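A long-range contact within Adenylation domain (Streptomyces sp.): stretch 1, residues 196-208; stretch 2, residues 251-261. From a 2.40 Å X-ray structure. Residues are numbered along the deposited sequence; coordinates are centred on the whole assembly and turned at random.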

ATOM      1  N   SER A 196     -14.152  -3.058 -14.207  1.00 17.39           N
ATOM      2  CA  SER A 196     -14.823  -4.224 -14.793  1.00 19.99           C
ATOM      3  C   SER A 196     -13.991  -5.507 -14.633  1.00 19.40           C
ATOM      4  O   SER A 196     -13.207  -5.865 -15.519  1.00 22.32           O
ATOM      5  N   PHE A 197     -14.152  -6.180 -13.497  1.00 16.42           N
ATOM      6  CA  PHE A 197     -13.421  -7.419 -13.205  1.00 15.50           C
ATOM      7  C   PHE A 197     -14.188  -8.694 -13.556  1.00 15.54           C
ATOM      8  O   PHE A 197     -15.400  -8.768 -13.389  1.00 20.06           O
ATOM      9  N   SER A 198     -13.470  -9.724 -13.996  1.00 21.32           N
ATOM     10  CA  SER A 198     -14.104 -11.017 -14.229  1.00 15.06           C
ATOM     11  C   SER A 198     -13.190 -12.170 -13.836  1.00 19.46           C
ATOM     12  O   SER A 198     -11.986 -11.980 -13.613  1.00 13.80           O
ATOM     13  N   ALA A 199     -13.776 -13.365 -13.773  1.00 13.74           N
ATOM     14  CA  ALA A 199     -13.034 -14.594 -13.546  1.00 14.49           C
ATOM     15  C   ALA A 199     -11.849 -14.799 -14.516  1.00 17.32           C
ATOM     16  O   ALA A 199     -10.923 -15.536 -14.203  1.00 14.47           O
ATOM     17  N   ASP A 200     -11.873 -14.151 -15.678  1.00 14.85           N
ATOM     18  CA  ASP A 200     -10.815 -14.358 -16.661  1.00 18.17           C
ATOM     19  C   ASP A 200      -9.524 -13.580 -16.360  1.00 18.82           C
ATOM     20  O   ASP A 200      -8.473 -13.839 -16.962  1.00 13.13           O
ATOM     21  N   ASP A 201      -9.598 -12.630 -15.430  1.00 16.36           N
ATOM     22  CA  ASP A 201      -8.441 -11.793 -15.128  1.00 18.80           C
ATOM     23  C   ASP A 201      -7.260 -12.559 -14.491  1.00 17.02           C
ATOM     24  O   ASP A 201      -7.417 -13.647 -13.930  1.00 14.78           O
ATOM     25  N   ARG A 202      -6.068 -11.989 -14.647  1.00 16.43           N
ATOM     26  CA  ARG A 202      -4.900 -12.422 -13.915  1.00 13.13           C
ATOM     27  C   ARG A 202      -4.371 -11.240 -13.116  1.00 14.63           C
ATOM     28  O   ARG A 202      -4.014 -10.205 -13.696  1.00 18.89           O
ATOM     29  N   TRP A 203      -4.321 -11.398 -11.795  1.00 13.19           N
ATOM     30  CA  TRP A 203      -3.819 -10.360 -10.911  1.00 13.86           C
ATOM     31  C   TRP A 203      -2.383 -10.717 -10.524  1.00 20.92           C
ATOM     32  O   TRP A 203      -2.057 -11.888 -10.327  1.00 17.34           O
ATOM     33  N   LEU A 204      -1.518  -9.716 -10.429  1.00 21.87           N
ATOM     34  CA  LEU A 204      -0.150  -9.976 -10.021  1.00 17.10           C
ATOM     35  C   LEU A 204      -0.037  -9.704  -8.535  1.00 14.93           C
ATOM     36  O   LEU A 204      -0.437  -8.642  -8.094  1.00 21.65           O
ATOM     37  N   LEU A 205       0.467 -10.647  -7.745  1.00 15.10           N
ATOM     38  CA  LEU A 205       0.793 -10.325  -6.354  1.00 15.91           C
ATOM     39  C   LEU A 205       2.215  -9.724  -6.316  1.00 20.36           C
ATOM     40  O   LEU A 205       3.219 -10.418  -6.120  1.00 14.18           O
ATOM     41  N   PHE A 206       2.282  -8.418  -6.549  1.00 15.21           N
ATOM     42  CA  PHE A 206       3.547  -7.716  -6.567  1.00 17.07           C
ATOM     43  C   PHE A 206       4.007  -7.280  -5.159  1.00 18.51           C
ATOM     44  O   PHE A 206       5.202  -7.141  -4.910  1.00 15.78           O
ATOM     45  N   HIS A 207       3.067  -7.094  -4.239  1.00 14.49           N
ATOM     46  CA  HIS A 207       3.387  -6.423  -2.977  1.00 20.31           C
ATOM     47  C   HIS A 207       3.466  -7.329  -1.734  1.00 18.06           C
ATOM     48  O   HIS A 207       2.871  -8.400  -1.685  1.00 14.41           O
ATOM     49  N   SER A 208       4.217  -6.869  -0.736  1.00 17.07           N
ATOM     50  CA  SER A 208       4.425  -7.627   0.496  1.00 14.12           C
ATOM     51  C   SER A 208       3.116  -7.944   1.181  1.00 14.59           C
ATOM     52  O   SER A 208       2.191  -7.134   1.161  1.00 17.52           O
ATOM     53  N   ILE A 251      -0.768 -11.066 -17.372  1.00 20.68           N
ATOM     54  CA  ILE A 251      -1.436 -10.234 -16.385  1.00 16.59           C
ATOM     55  C   ILE A 251      -2.375  -9.188 -16.994  1.00 12.34           C
ATOM     56  O   ILE A 251      -2.017  -8.479 -17.934  1.00 16.75           O
ATOM     57  N   THR A 252      -3.592  -9.122 -16.467  1.00 11.27           N
ATOM     58  CA  THR A 252      -4.588  -8.160 -16.929  1.00 12.62           C
ATOM     59  C   THR A 252      -4.785  -7.002 -15.921  1.00 13.73           C
ATOM     60  O   THR A 252      -5.255  -5.922 -16.287  1.00 13.54           O
ATOM     61  N   VAL A 253      -4.447  -7.236 -14.656  1.00 13.89           N
ATOM     62  CA  VAL A 253      -4.620  -6.218 -13.623  1.00 15.57           C
ATOM     63  C   VAL A 253      -3.318  -6.012 -12.857  1.00 14.42           C
ATOM     64  O   VAL A 253      -2.954  -6.817 -11.997  1.00 15.40           O
ATOM     65  N   LEU A 254      -2.605  -4.943 -13.184  1.00 14.18           N
ATOM     66  CA  LEU A 254      -1.329  -4.680 -12.538  1.00 11.51           C
ATOM     67  C   LEU A 254      -1.464  -3.514 -11.540  1.00 14.15           C
ATOM     68  O   LEU A 254      -1.983  -2.440 -11.882  1.00 13.06           O
ATOM     69  N   ASN A 255      -1.022  -3.757 -10.303  1.00 13.78           N
ATOM     70  CA  ASN A 255      -0.944  -2.738  -9.236  1.00  9.60           C
ATOM     71  C   ASN A 255       0.487  -2.298  -8.945  1.00  8.29           C
ATOM     72  O   ASN A 255       1.362  -3.112  -8.705  1.00 11.55           O
ATOM     73  N   GLN A 256       0.713  -0.996  -8.943  1.00 13.76           N
ATOM     74  CA  GLN A 256       2.062  -0.446  -8.820  1.00 10.49           C
ATOM     75  C   GLN A 256       2.049   0.819  -7.976  1.00 11.46           C
ATOM     76  O   GLN A 256       1.112   1.597  -8.022  1.00 12.52           O
ATOM     77  N   THR A 257       3.099   1.044  -7.205  1.00 15.89           N
ATOM     78  CA  THR A 257       3.323   2.395  -6.737  1.00 15.00           C
ATOM     79  C   THR A 257       3.878   3.183  -7.910  1.00 13.75           C
ATOM     80  O   THR A 257       4.367   2.600  -8.864  1.00 14.53           O
ATOM     81  N   PRO A 258       3.764   4.515  -7.860  1.00 15.20           N
ATOM     82  CA  PRO A 258       4.371   5.264  -8.963  1.00 16.53           C
ATOM     83  C   PRO A 258       5.879   5.003  -9.102  1.00 13.78           C
ATOM     84  O   PRO A 258       6.327   4.847 -10.235  1.00 23.94           O
ATOM     85  N   THR A 259       6.621   4.906  -8.009  1.00 10.11           N
ATOM     86  CA  THR A 259       8.049   4.582  -8.065  1.00 13.29           C
ATOM     87  C   THR A 259       8.319   3.274  -8.805  1.00 17.23           C
ATOM     88  O   THR A 259       9.203   3.200  -9.666  1.00 25.87           O
ATOM     89  N   ALA A 260       7.544   2.246  -8.470  1.00 14.97           N
ATOM     90  CA  ALA A 260       7.665   0.936  -9.096  1.00 12.32           C
ATOM     91  C   ALA A 260       7.333   0.989 -10.591  1.00 16.93           C
ATOM     92  O   ALA A 260       8.023   0.368 -11.407  1.00 16.29           O
ATOM     93  N   PHE A 261       6.271   1.720 -10.929  1.00 11.22           N
ATOM     94  CA  PHE A 261       5.815   1.871 -12.304  1.00 18.04           C
ATOM     95  C   PHE A 261       6.808   2.668 -13.179  1.00 19.39           C
ATOM     96  O   PHE A 261       6.982   2.368 -14.348  1.00 16.75           O
TER

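Strands 202-205 and 253-256 run in nearly the same direction, 25° apart, yet they are bridged at a single pair, Trp203 with Val253 (CA-CA 5.0 Å).

At the start of the pairing, Arg202 O accepts from both Thr252 N (3.0 Å) and Val253 N (3.2 Å). Thr252 points toward stretch 1 with chi1 at 63° (p), which places its hydroxyl between two partners: Thr252 OG1 donates to Asp201 OD1 at 2.6 Å and accepts from Arg202 N at 2.9 Å (N-H...acceptor angle 152°). Asp201 leaves CA sideways, but its m rotamer (-77°) brings the carboxylate across. Asp201 OD2 accepts from Ser198 N at 2.9 Å, so the one carboxylate ties the type I turn 198-201 to Thr252.

Val253, also directed toward stretch 1, has the largest covered area of any residue here, 91 Å². With chi1 at 180° (t), both methyls face the aromatic side chains. Val253 CG1 lies 3.5 Å from the centroid of the Trp203 six-membered ring and only 4° off the ring normal, a CH-pi contact over the face; Val253 CG2 is 3.9 Å from Trp203 NE1 as well as 4.0 Å from Phe197 CE1. The CA-to-CB bond of Trp203 points away, so it is chi1 of -71° (m) and chi2 of 64° that bring the indole back over the valine.

Leu204 points toward stretch 2, and in its t,p conformation (-176°, 62°) both methyls reach Ile251 CD1 (Leu204 CD1 at 3.5 Å, Leu204 CD2 at 4.0 Å), and Leu204 CD2 also meets Leu254 CD1 at 3.7 Å. Leu254 has the same t,p rotamer; Ile251 reaches its contact with chi2 off a well at 143°.

Beyond the bridge, water 1 joins the backbones, donating to Leu204 O (3.0 Å) and Val253 O (2.9 Å). Water 1 accepts from Asn255 ND2 at 2.5 Å and, weakly, from Asn255 N at 3.3 Å. The m rotamer of Asn255 (-70°) thus keeps its amide beside the water, with Asn255 ND2 also 3.7 Å from Trp203 CZ3.

Farther along, Phe206 (t, -175°) receives Gln256 over one ring face, Gln256 NE2 lying 3.6 Å from Phe206 CG. Although Gln256 starts away from stretch 1, two m torsions (-71°, -80°) fold it back, and Gln256 NE2 donates to Asn255 O at 3.2 Å. His207 (m, -65°) presents its ring edge to the same carbonyl, with His207 CE1 3.2 Å from Asn255 O. Thr257 (p, 62°) caps the following helix, Thr257 OG1 accepting from Ala260 N at 3.2 Å.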

ATOM      1  CB  SER A 196     -15.118  -3.955 -16.268  1.00 22.64           C
ATOM      2  OG  SER A 196     -15.726  -5.070 -16.888  1.00 26.77           O
ATOM      3  CB  PHE A 197     -13.035  -7.468 -11.716  1.00 10.19           C
ATOM      4  CG  PHE A 197     -12.151  -6.337 -11.287  1.00 14.68           C
ATOM      5  CD1 PHE A 197     -11.032  -5.996 -12.047  1.00 12.29           C
ATOM      6  CD2 PHE A 197     -12.403  -5.635 -10.118  1.00 11.04           C
ATOM      7  CE1 PHE A 197     -10.201  -4.954 -11.666  1.00 13.59           C
ATOM      8  CE2 PHE A 197     -11.567  -4.599  -9.722  1.00 13.45           C
ATOM      9  CZ  PHE A 197     -10.469  -4.253 -10.496  1.00 10.26           C
ATOM     10  CB  SER A 198     -14.517 -11.166 -15.697  1.00 15.18           C
ATOM     11  OG  SER A 198     -13.493 -11.761 -16.446  1.00 15.48           O
ATOM     12  CB  ALA A 199     -13.977 -15.769 -13.629  1.00 11.51           C
ATOM     13  CB  ASP A 200     -11.330 -13.986 -18.051  1.00 14.09           C
ATOM     14  CG  ASP A 200     -12.422 -14.920 -18.527  1.00 15.67           C
ATOM     15  OD1 ASP A 200     -12.298 -16.141 -18.330  1.00 26.75           O
ATOM     16  OD2 ASP A 200     -13.416 -14.429 -19.086  1.00 21.65           O
ATOM     17  CB  ASP A 201      -8.870 -10.606 -14.227  1.00 16.70           C
ATOM     18  CG  ASP A 201      -9.578  -9.502 -15.014  1.00 16.89           C
ATOM     19  OD1 ASP A 201      -9.006  -9.053 -16.025  1.00 14.12           O
ATOM     20  OD2 ASP A 201     -10.703  -9.100 -14.638  1.00 16.32           O
ATOM     21  CB  ARG A 202      -3.814 -12.949 -14.841  1.00 14.49           C
ATOM     22  CG  ARG A 202      -3.943 -14.407 -15.239  1.00 23.49           C
ATOM     23  CD  ARG A 202      -4.345 -14.505 -16.690  1.00 17.24           C
ATOM     24  NE  ARG A 202      -4.199 -15.858 -17.200  1.00 23.75           N
ATOM     25  CZ  ARG A 202      -4.233 -16.171 -18.493  1.00 36.87           C
ATOM     26  NH1 ARG A 202      -4.409 -15.222 -19.405  1.00 29.77           N
ATOM     27  NH2 ARG A 202      -4.087 -17.435 -18.875  1.00 37.43           N
ATOM     28  CB  TRP A 203      -4.697 -10.234  -9.670  1.00 14.36           C
ATOM     29  CG  TRP A 203      -6.058  -9.624  -9.913  1.00 15.28           C
ATOM     30  CD1 TRP A 203      -7.067 -10.141 -10.676  1.00  9.83           C
ATOM     31  CD2 TRP A 203      -6.566  -8.416  -9.347  1.00 10.96           C
ATOM     32  NE1 TRP A 203      -8.156  -9.322 -10.633  1.00  9.45           N
ATOM     33  CE2 TRP A 203      -7.880  -8.249  -9.833  1.00 10.96           C
ATOM     34  CE3 TRP A 203      -6.036  -7.456  -8.484  1.00  9.46           C
ATOM     35  CZ2 TRP A 203      -8.677  -7.151  -9.485  1.00 10.38           C
ATOM     36  CZ3 TRP A 203      -6.818  -6.386  -8.130  1.00 12.80           C
ATOM     37  CH2 TRP A 203      -8.133  -6.235  -8.633  1.00 13.14           C
ATOM     38  CB  LEU A 204       0.826  -9.101 -10.824  1.00 17.08           C
ATOM     39  CG  LEU A 204       2.322  -9.311 -10.581  1.00 19.87           C
ATOM     40  CD1 LEU A 204       2.702 -10.734 -10.967  1.00 13.88           C
ATOM     41  CD2 LEU A 204       3.151  -8.299 -11.358  1.00 14.16           C
ATOM     42  CB  LEU A 205       0.660 -11.547  -5.436  1.00 13.48           C
ATOM     43  CG  LEU A 205       1.024 -11.287  -3.962  1.00 14.47           C
ATOM     44  CD1 LEU A 205      -0.081 -10.524  -3.304  1.00 11.38           C
ATOM     45  CD2 LEU A 205       1.239 -12.592  -3.196  1.00  9.77           C
ATOM     46  CB  PHE A 206       3.441  -6.509  -7.520  1.00 17.83           C
ATOM     47  CG  PHE A 206       4.732  -5.758  -7.708  1.00 25.00           C
ATOM     48  CD1 PHE A 206       5.108  -4.758  -6.817  1.00 23.22           C
ATOM     49  CD2 PHE A 206       5.591  -6.072  -8.751  1.00 28.92           C
ATOM     50  CE1 PHE A 206       6.300  -4.070  -6.979  1.00 23.67           C
ATOM     51  CE2 PHE A 206       6.790  -5.385  -8.918  1.00 21.74           C
ATOM     52  CZ  PHE A 206       7.139  -4.387  -8.033  1.00 23.78           C
ATOM     53  CB  HIS A 207       2.372  -5.294  -2.717  1.00 14.37           C
ATOM     54  CG  HIS A 207       2.437  -4.183  -3.717  1.00 14.06           C
ATOM     55  ND1 HIS A 207       1.666  -4.154  -4.863  1.00 17.73           N
ATOM     56  CD2 HIS A 207       3.201  -3.070  -3.753  1.00 13.12           C
ATOM     57  CE1 HIS A 207       1.938  -3.056  -5.544  1.00 14.11           C
ATOM     58  NE2 HIS A 207       2.861  -2.378  -4.891  1.00 16.02           N
ATOM     59  CB  SER A 208       5.320  -6.856   1.458  1.00 16.54           C
ATOM     60  OG  SER A 208       5.208  -7.395   2.754  1.00 17.80           O
ATOM     61  CB  ILE A 251      -0.374  -9.573 -15.489  1.00 20.86           C
ATOM     62  CG1 ILE A 251       0.195 -10.643 -14.554  1.00 14.85           C
ATOM     63  CG2 ILE A 251      -0.950  -8.418 -14.686  1.00 14.24           C
ATOM     64  CD1 ILE A 251       1.623 -10.484 -14.309  1.00 27.18           C
ATOM     65  CB  THR A 252      -5.951  -8.856 -17.194  1.00 16.94           C
ATOM     66  OG1 THR A 252      -6.460  -9.396 -15.974  1.00 14.49           O
ATOM     67  CG2 THR A 252      -5.794  -9.997 -18.202  1.00 15.15           C
ATOM     68  CB  VAL A 253      -5.752  -6.578 -12.626  1.00 13.90           C
ATOM     69  CG1 VAL A 253      -5.892  -5.484 -11.566  1.00 10.37           C
ATOM     70  CG2 VAL A 253      -7.083  -6.782 -13.373  1.00 13.22           C
ATOM     71  CB  LEU A 254      -0.239  -4.411 -13.595  1.00 11.01           C
ATOM     72  CG  LEU A 254       1.101  -3.890 -13.047  1.00 14.60           C
ATOM     73  CD1 LEU A 254       1.780  -4.926 -12.202  1.00 11.89           C
ATOM     74  CD2 LEU A 254       2.014  -3.517 -14.182  1.00 11.11           C
ATOM     75  CB  ASN A 255      -1.579  -3.260  -7.941  1.00 10.79           C
ATOM     76  CG  ASN A 255      -3.079  -3.396  -8.043  1.00 12.16           C
ATOM     77  OD1 ASN A 255      -3.809  -2.425  -7.837  1.00 14.01           O
ATOM     78  ND2 ASN A 255      -3.551  -4.599  -8.354  1.00 12.03           N
ATOM     79  CB  GLN A 256       2.644  -0.131 -10.208  1.00 11.44           C
ATOM     80  CG  GLN A 256       3.024  -1.313 -11.091  1.00 13.82           C
ATOM     81  CD  GLN A 256       4.366  -1.916 -10.716  1.00 19.55           C
ATOM     82  OE1 GLN A 256       5.403  -1.541 -11.269  1.00 17.79           O
ATOM     83  NE2 GLN A 256       4.357  -2.853  -9.769  1.00 19.60           N
ATOM     84  CB  THR A 257       4.261   2.445  -5.566  1.00 12.76           C
ATOM     85  OG1 THR A 257       5.515   1.923  -5.985  1.00 13.53           O
ATOM     86  CG2 THR A 257       3.693   1.624  -4.415  1.00 17.25           C
ATOM     87  CB  PRO A 258       4.056   6.722  -8.603  1.00 14.06           C
ATOM     88  CG  PRO A 258       2.713   6.611  -7.871  1.00 15.77           C
ATOM     89  CD  PRO A 258       2.869   5.349  -7.040  1.00 10.12           C
ATOM     90  CB  THR A 259       8.648   4.480  -6.639  1.00 21.50           C
ATOM     91  OG1 THR A 259       8.464   5.728  -5.972  1.00 22.00           O
ATOM     92  CG2 THR A 259      10.141   4.118  -6.671  1.00 13.45           C
ATOM     93  CB  ALA A 260       6.760  -0.068  -8.379  1.00 10.61           C
ATOM     94  CB  PHE A 261       4.428   2.537 -12.321  1.00 15.31           C
ATOM     95  CG  PHE A 261       3.940   2.897 -13.692  1.00 17.52           C
ATOM     96  CD1 PHE A 261       3.304   1.945 -14.489  1.00 16.27           C
ATOM     97  CD2 PHE A 261       4.098   4.191 -14.186  1.00 15.95           C
ATOM     98  CE1 PHE A 261       2.845   2.263 -15.769  1.00 12.52           C
ATOM     99  CE2 PHE A 261       3.655   4.521 -15.457  1.00 21.98           C
ATOM    100  CZ  PHE A 261       3.023   3.543 -16.259  1.00 19.36           C
TER
HETATM  101  O   HOH W   1      -2.282  -6.602  -9.220  1.00 21.86           O